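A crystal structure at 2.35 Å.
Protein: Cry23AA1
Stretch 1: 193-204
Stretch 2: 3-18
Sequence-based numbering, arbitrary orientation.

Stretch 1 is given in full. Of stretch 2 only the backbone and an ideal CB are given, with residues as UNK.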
# COMPACT_ATOMS: atom_id res chain seq x y z
N ASP A 193 -7.40 6.45 -40.16
CA ASP A 193 -6.76 5.75 -41.30
C ASP A 193 -5.48 5.05 -40.85
O ASP A 193 -5.19 3.88 -41.21
CB ASP A 193 -6.41 6.75 -42.43
CG ASP A 193 -7.63 7.39 -43.06
OD1 ASP A 193 -8.70 6.75 -43.03
OD2 ASP A 193 -7.51 8.54 -43.59
N LEU A 194 -4.72 5.77 -40.02
CA LEU A 194 -3.47 5.20 -39.49
C LEU A 194 -3.80 3.98 -38.64
O LEU A 194 -3.10 3.00 -38.68
CB LEU A 194 -2.82 6.23 -38.61
CG LEU A 194 -1.33 6.47 -38.64
CD1 LEU A 194 -0.98 6.91 -37.25
CD2 LEU A 194 -0.48 5.33 -39.11
N ALA A 195 -4.88 4.07 -37.86
CA ALA A 195 -5.28 2.94 -37.00
C ALA A 195 -5.72 1.72 -37.87
O ALA A 195 -5.32 0.59 -37.60
CB ALA A 195 -6.39 3.39 -36.02
N ASP A 196 -6.47 1.96 -38.94
CA ASP A 196 -6.73 0.89 -39.90
C ASP A 196 -5.46 0.36 -40.53
O ASP A 196 -5.36 -0.84 -40.82
CB ASP A 196 -7.65 1.37 -41.02
CG ASP A 196 -9.03 1.75 -40.53
OD1 ASP A 196 -9.45 1.16 -39.51
OD2 ASP A 196 -9.66 2.64 -41.14
N TYR A 197 -4.48 1.22 -40.77
CA TYR A 197 -3.27 0.72 -41.43
C TYR A 197 -2.43 -0.13 -40.50
O TYR A 197 -1.78 -1.09 -40.94
CB TYR A 197 -2.45 1.88 -41.92
CG TYR A 197 -1.24 1.51 -42.74
CD1 TYR A 197 -1.39 1.11 -44.07
CD2 TYR A 197 0.05 1.64 -42.24
CE1 TYR A 197 -0.29 0.79 -44.87
CE2 TYR A 197 1.19 1.34 -43.03
CZ TYR A 197 0.99 0.91 -44.35
OH TYR A 197 2.04 0.59 -45.20
N ASN A 198 -2.35 0.27 -39.23
CA ASN A 198 -1.41 -0.39 -38.30
C ASN A 198 -2.08 -0.59 -36.96
O ASN A 198 -2.26 0.37 -36.21
CB ASN A 198 -0.16 0.45 -38.13
CG ASN A 198 0.89 -0.25 -37.31
OD1 ASN A 198 0.58 -1.16 -36.54
ND2 ASN A 198 2.14 0.16 -37.47
N PRO A 199 -2.50 -1.85 -36.67
CA PRO A 199 -3.31 -2.08 -35.51
C PRO A 199 -2.42 -2.22 -34.25
O PRO A 199 -2.95 -2.39 -33.15
CB PRO A 199 -4.01 -3.41 -35.86
CG PRO A 199 -2.88 -4.24 -36.51
CD PRO A 199 -2.14 -3.12 -37.36
N ASN A 200 -1.10 -2.11 -34.40
CA ASN A 200 -0.13 -2.27 -33.30
C ASN A 200 0.36 -0.96 -32.69
O ASN A 200 1.47 -0.90 -32.22
CB ASN A 200 1.11 -3.05 -33.80
CG ASN A 200 0.75 -4.43 -34.33
OD1 ASN A 200 1.08 -4.78 -35.46
ND2 ASN A 200 0.03 -5.21 -33.52
N LEU A 201 -0.48 0.08 -32.71
CA LEU A 201 -0.07 1.39 -32.21
C LEU A 201 -1.00 1.89 -31.08
O LEU A 201 -1.04 3.06 -30.81
CB LEU A 201 -0.12 2.42 -33.37
CG LEU A 201 0.66 2.10 -34.65
CD1 LEU A 201 0.50 3.23 -35.67
CD2 LEU A 201 2.11 1.81 -34.45
N ASN A 202 -1.77 1.01 -30.46
CA ASN A 202 -2.64 1.40 -29.32
C ASN A 202 -3.69 2.37 -29.77
O ASN A 202 -4.29 3.09 -28.95
CB ASN A 202 -1.87 1.96 -28.10
CG ASN A 202 -0.97 0.90 -27.42
OD1 ASN A 202 -1.30 -0.27 -27.39
ND2 ASN A 202 0.19 1.31 -26.91
N LEU A 203 -3.93 2.39 -31.08
CA LEU A 203 -5.02 3.21 -31.63
C LEU A 203 -6.01 2.32 -32.33
O LEU A 203 -5.61 1.39 -33.05
CB LEU A 203 -4.48 4.18 -32.67
CG LEU A 203 -3.47 5.16 -32.17
CD1 LEU A 203 -2.52 5.58 -33.35
CD2 LEU A 203 -4.25 6.33 -31.55
N THR A 204 -7.29 2.66 -32.16
CA THR A 204 -8.36 1.95 -32.81
C THR A 204 -9.32 2.95 -33.48
O THR A 204 -9.60 4.03 -32.95
CB THR A 204 -9.20 1.09 -31.76
OG1 THR A 204 -9.51 1.92 -30.66
CG2 THR A 204 -8.42 -0.11 -31.24
N UNK A 3 6.45 5.59 -26.51
CA UNK A 3 5.60 6.67 -27.02
C UNK A 3 5.34 6.50 -28.55
O UNK A 3 6.30 6.45 -29.31
CB UNK A 3 6.26 8.02 -26.74
N UNK A 4 4.09 6.38 -28.96
CA UNK A 4 3.72 6.37 -30.35
C UNK A 4 3.79 7.79 -30.88
O UNK A 4 2.99 8.64 -30.49
CB UNK A 4 2.33 5.77 -30.55
N UNK A 5 4.75 8.07 -31.76
CA UNK A 5 4.83 9.41 -32.39
C UNK A 5 3.96 9.43 -33.70
O UNK A 5 4.31 8.76 -34.64
CB UNK A 5 6.29 9.76 -32.70
N UNK A 6 2.79 10.08 -33.68
CA UNK A 6 1.87 10.10 -34.80
C UNK A 6 2.61 10.46 -36.12
O UNK A 6 2.61 9.66 -37.07
CB UNK A 6 0.74 11.10 -34.52
N UNK A 7 3.35 11.58 -36.09
CA UNK A 7 4.17 11.96 -37.19
C UNK A 7 5.10 10.91 -37.68
O UNK A 7 5.15 10.70 -38.90
CB UNK A 7 4.98 13.20 -36.81
N UNK A 8 5.84 10.23 -36.80
CA UNK A 8 6.78 9.22 -37.31
C UNK A 8 5.99 8.09 -37.97
O UNK A 8 6.51 7.41 -38.85
CB UNK A 8 7.67 8.67 -36.19
N UNK A 9 4.78 7.81 -37.50
CA UNK A 9 4.06 6.66 -38.02
C UNK A 9 3.39 7.09 -39.38
O UNK A 9 3.28 6.25 -40.30
CB UNK A 9 3.03 6.17 -37.00
N UNK A 10 2.98 8.36 -39.50
CA UNK A 10 2.61 8.93 -40.79
C UNK A 10 3.85 8.89 -41.71
O UNK A 10 3.77 8.54 -42.85
CB UNK A 10 2.08 10.36 -40.63
N UNK A 11 5.00 9.19 -41.18
CA UNK A 11 6.17 9.12 -42.01
C UNK A 11 6.26 7.69 -42.58
O UNK A 11 6.51 7.49 -43.78
CB UNK A 11 7.42 9.50 -41.22
N UNK A 12 6.00 6.69 -41.74
CA UNK A 12 6.24 5.33 -42.19
C UNK A 12 5.17 4.89 -43.20
O UNK A 12 5.47 4.23 -44.17
CB UNK A 12 6.27 4.38 -40.99
N UNK A 13 3.93 5.29 -42.96
CA UNK A 13 2.84 5.06 -43.83
C UNK A 13 3.14 5.66 -45.24
O UNK A 13 3.02 4.97 -46.29
CB UNK A 13 1.57 5.65 -43.22
N UNK A 14 3.57 6.92 -45.27
CA UNK A 14 3.82 7.54 -46.52
C UNK A 14 4.91 6.81 -47.30
O UNK A 14 4.83 6.72 -48.51
CB UNK A 14 4.20 9.01 -46.30
N UNK A 15 5.97 6.39 -46.64
CA UNK A 15 7.04 5.72 -47.34
C UNK A 15 6.57 4.36 -47.87
O UNK A 15 6.93 4.00 -48.96
CB UNK A 15 8.25 5.55 -46.42
N UNK A 16 5.77 3.65 -47.10
CA UNK A 16 5.38 2.33 -47.51
C UNK A 16 4.36 2.37 -48.62
O UNK A 16 4.43 1.55 -49.55
CB UNK A 16 4.83 1.55 -46.32
N UNK A 17 3.44 3.31 -48.54
CA UNK A 17 2.32 3.31 -49.42
C UNK A 17 2.68 3.93 -50.77
O UNK A 17 2.25 3.41 -51.81
CB UNK A 17 1.15 4.05 -48.77
N UNK A 18 3.47 5.01 -50.75
CA UNK A 18 3.77 5.80 -51.94
C UNK A 18 5.18 5.61 -52.44
O UNK A 18 5.52 6.12 -53.51
CB UNK A 18 3.53 7.28 -51.66

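Position 3 lies on an extended backbone (phi/psi -110/121), and its ideal CB has nothing of stretch 1 within 5.5 Å. Stretch 1 does not constrain the choice, though a beta-branched residue suits the strand angles; the deposited residue is Ile3.

At position 4 CA-to-CB points toward stretch 1, and the ideal CB lies 4.3 Å from Leu201 O, with the Leu201 side chain alongside. A medium aliphatic such as valine, leucine or isoleucine would fit. The residue is Ile4: its CG1 comes to 3.6 Å from Leu201 O, and its CG2 packs 4.3 Å from Leu201 CB.

Position 5 is out of reach, but it immediately precedes the helix of 6-18, so Asn, Asp, Ser or Thr would be expected as a cap. It is Asn5, whose OD1 accepts from the backbone N of position 8 at 2.9 Å with an N-H...acceptor angle of 155°.

At position 6 CA-to-CB runs sideways, and Leu194 CD1 is 5.3 Å from the ideal CB. That gap asks for a side chain of some length, preferably apolar, since Leu203 also lies on this side. Ile6 answers with its end: Ile6 CD1 reaches 4.2 Å from Leu203 CD1.

Positions 7 and 8 have no stretch 1 atom within 5.5 Å of their ideal CB atoms, so polar residues are as suitable as any; they are Gln7 and Asp8.

Position 9 points toward stretch 1, its ideal CB 4.1 Å from both Leu194 CD1 and Leu201 CD1. This favours an aliphatic, or a longer polar chain with a methylene stem. Glu9 is the latter: its CB lies 4.0 Å from Leu194 CD1 and its CG 3.7 Å from Leu201 CD1. Glu9 OE1 stays 4.2 Å from Asn198 ND2, too far for a hydrogen bond.

At position 10 CA-to-CB points away, so only a side chain long enough to return can touch Leu194; leucine, isoleucine or methionine are candidates. In Ile10 the CD1 atom approaches Leu194 CG to 3.7 Å.

Position 11 is free of stretch 1 and holds Asn11. Position 12 is sideways, with nothing near its ideal CB, and accepts polar residues; Asn12 ND2 makes a weak 3.5 Å hydrogen bond to OE2 of position 16.

Position 13 has Tyr197 CE2 at 4.3 Å and Leu194 CD2 at 4.6 Å from its ideal CB, an apolar setting suited to an aliphatic or aromatic residue. Tyr13 turns its edge to the face of Tyr197, with planes at 79° and Tyr13 CD1 3.6 Å from Tyr197 CG.

Positions 14 (away) and 15 (sideways) are unconstrained: Met14 and Lys15.

At position 16 Tyr197 OH sits only 3.2 Å from the ideal CB, inviting an acceptor. Glu16 OE1 accepts the hydrogen bond from Tyr197 OH at 2.6 Å.

Position 17 points toward Tyr197, its ideal CB 5.1 Å from Tyr197 OH; a small or medium apolar residue fits. Val17 CG2 lies 3.7 Å from Tyr197 CE1. Position 18 is out of reach and carries Tyr18.

Stretch 2 (3-18) IINIQDEINNYMKEVY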
# COMPACT_ATOMS: atom_id res chain seq x y z
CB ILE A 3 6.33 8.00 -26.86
CG1 ILE A 3 6.74 8.18 -25.39
CG2 ILE A 3 5.43 9.15 -27.38
CD1 ILE A 3 5.49 8.26 -24.41
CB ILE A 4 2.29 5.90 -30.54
CG1 ILE A 4 2.10 4.50 -29.92
CG2 ILE A 4 1.91 5.96 -32.11
CD1 ILE A 4 3.05 3.41 -30.55
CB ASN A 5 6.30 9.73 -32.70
CG ASN A 5 6.48 11.13 -33.25
OD1 ASN A 5 5.80 11.52 -34.20
ND2 ASN A 5 7.37 11.91 -32.64
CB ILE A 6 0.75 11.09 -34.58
CG1 ILE A 6 -0.08 10.68 -33.35
CG2 ILE A 6 -0.21 11.17 -35.85
CD1 ILE A 6 -0.58 9.28 -33.43
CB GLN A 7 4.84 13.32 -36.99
CG GLN A 7 3.83 14.43 -37.11
CD GLN A 7 4.49 15.80 -37.16
OE1 GLN A 7 4.96 16.30 -36.14
NE2 GLN A 7 4.47 16.46 -38.35
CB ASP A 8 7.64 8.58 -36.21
CG ASP A 8 8.66 9.56 -35.56
OD1 ASP A 8 9.08 10.61 -36.14
OD2 ASP A 8 9.09 9.23 -34.44
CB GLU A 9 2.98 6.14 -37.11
CG GLU A 9 3.37 5.53 -35.74
CD GLU A 9 4.38 4.45 -35.80
OE1 GLU A 9 4.35 3.66 -36.77
OE2 GLU A 9 5.23 4.41 -34.85
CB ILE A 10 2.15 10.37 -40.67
CG1 ILE A 10 0.79 10.43 -40.08
CG2 ILE A 10 2.13 11.03 -42.04
CD1 ILE A 10 -0.13 9.42 -40.57
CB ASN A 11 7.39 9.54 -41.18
CG ASN A 11 8.66 9.58 -41.97
OD1 ASN A 11 9.21 8.53 -42.35
ND2 ASN A 11 9.20 10.78 -42.14
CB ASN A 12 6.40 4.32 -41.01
CG ASN A 12 6.62 2.87 -41.51
OD1 ASN A 12 7.68 2.51 -42.07
ND2 ASN A 12 5.61 2.04 -41.29
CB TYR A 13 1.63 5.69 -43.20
CG TYR A 13 0.44 5.79 -44.11
CD1 TYR A 13 -0.53 4.78 -44.13
CD2 TYR A 13 0.26 6.90 -44.95
CE1 TYR A 13 -1.65 4.88 -44.95
CE2 TYR A 13 -0.87 7.01 -45.78
CZ TYR A 13 -1.80 6.00 -45.79
OH TYR A 13 -2.89 6.09 -46.62
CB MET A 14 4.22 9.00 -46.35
CG MET A 14 3.10 9.93 -46.02
SD MET A 14 1.72 10.01 -47.20
CE MET A 14 2.54 11.01 -48.44
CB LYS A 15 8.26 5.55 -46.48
CG LYS A 15 8.96 6.87 -46.23
CD LYS A 15 10.29 6.75 -45.48
CE LYS A 15 10.81 8.15 -45.19
NZ LYS A 15 12.02 8.19 -44.29
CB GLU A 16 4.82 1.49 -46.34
CG GLU A 16 5.99 1.02 -45.40
CD GLU A 16 5.51 0.16 -44.23
OE1 GLU A 16 4.26 0.06 -44.00
OE2 GLU A 16 6.38 -0.46 -43.58
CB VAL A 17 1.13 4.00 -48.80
CG1 VAL A 17 0.06 4.34 -49.89
CG2 VAL A 17 0.53 3.11 -47.67
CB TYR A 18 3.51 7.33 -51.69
CG TYR A 18 2.04 7.58 -51.45
CD1 TYR A 18 1.13 7.41 -52.47
CD2 TYR A 18 1.55 7.85 -50.18
CE1 TYR A 18 -0.22 7.55 -52.27
CE2 TYR A 18 0.19 7.99 -49.98
CZ TYR A 18 -0.69 7.86 -51.04
OH TYR A 18 -2.05 7.97 -50.86
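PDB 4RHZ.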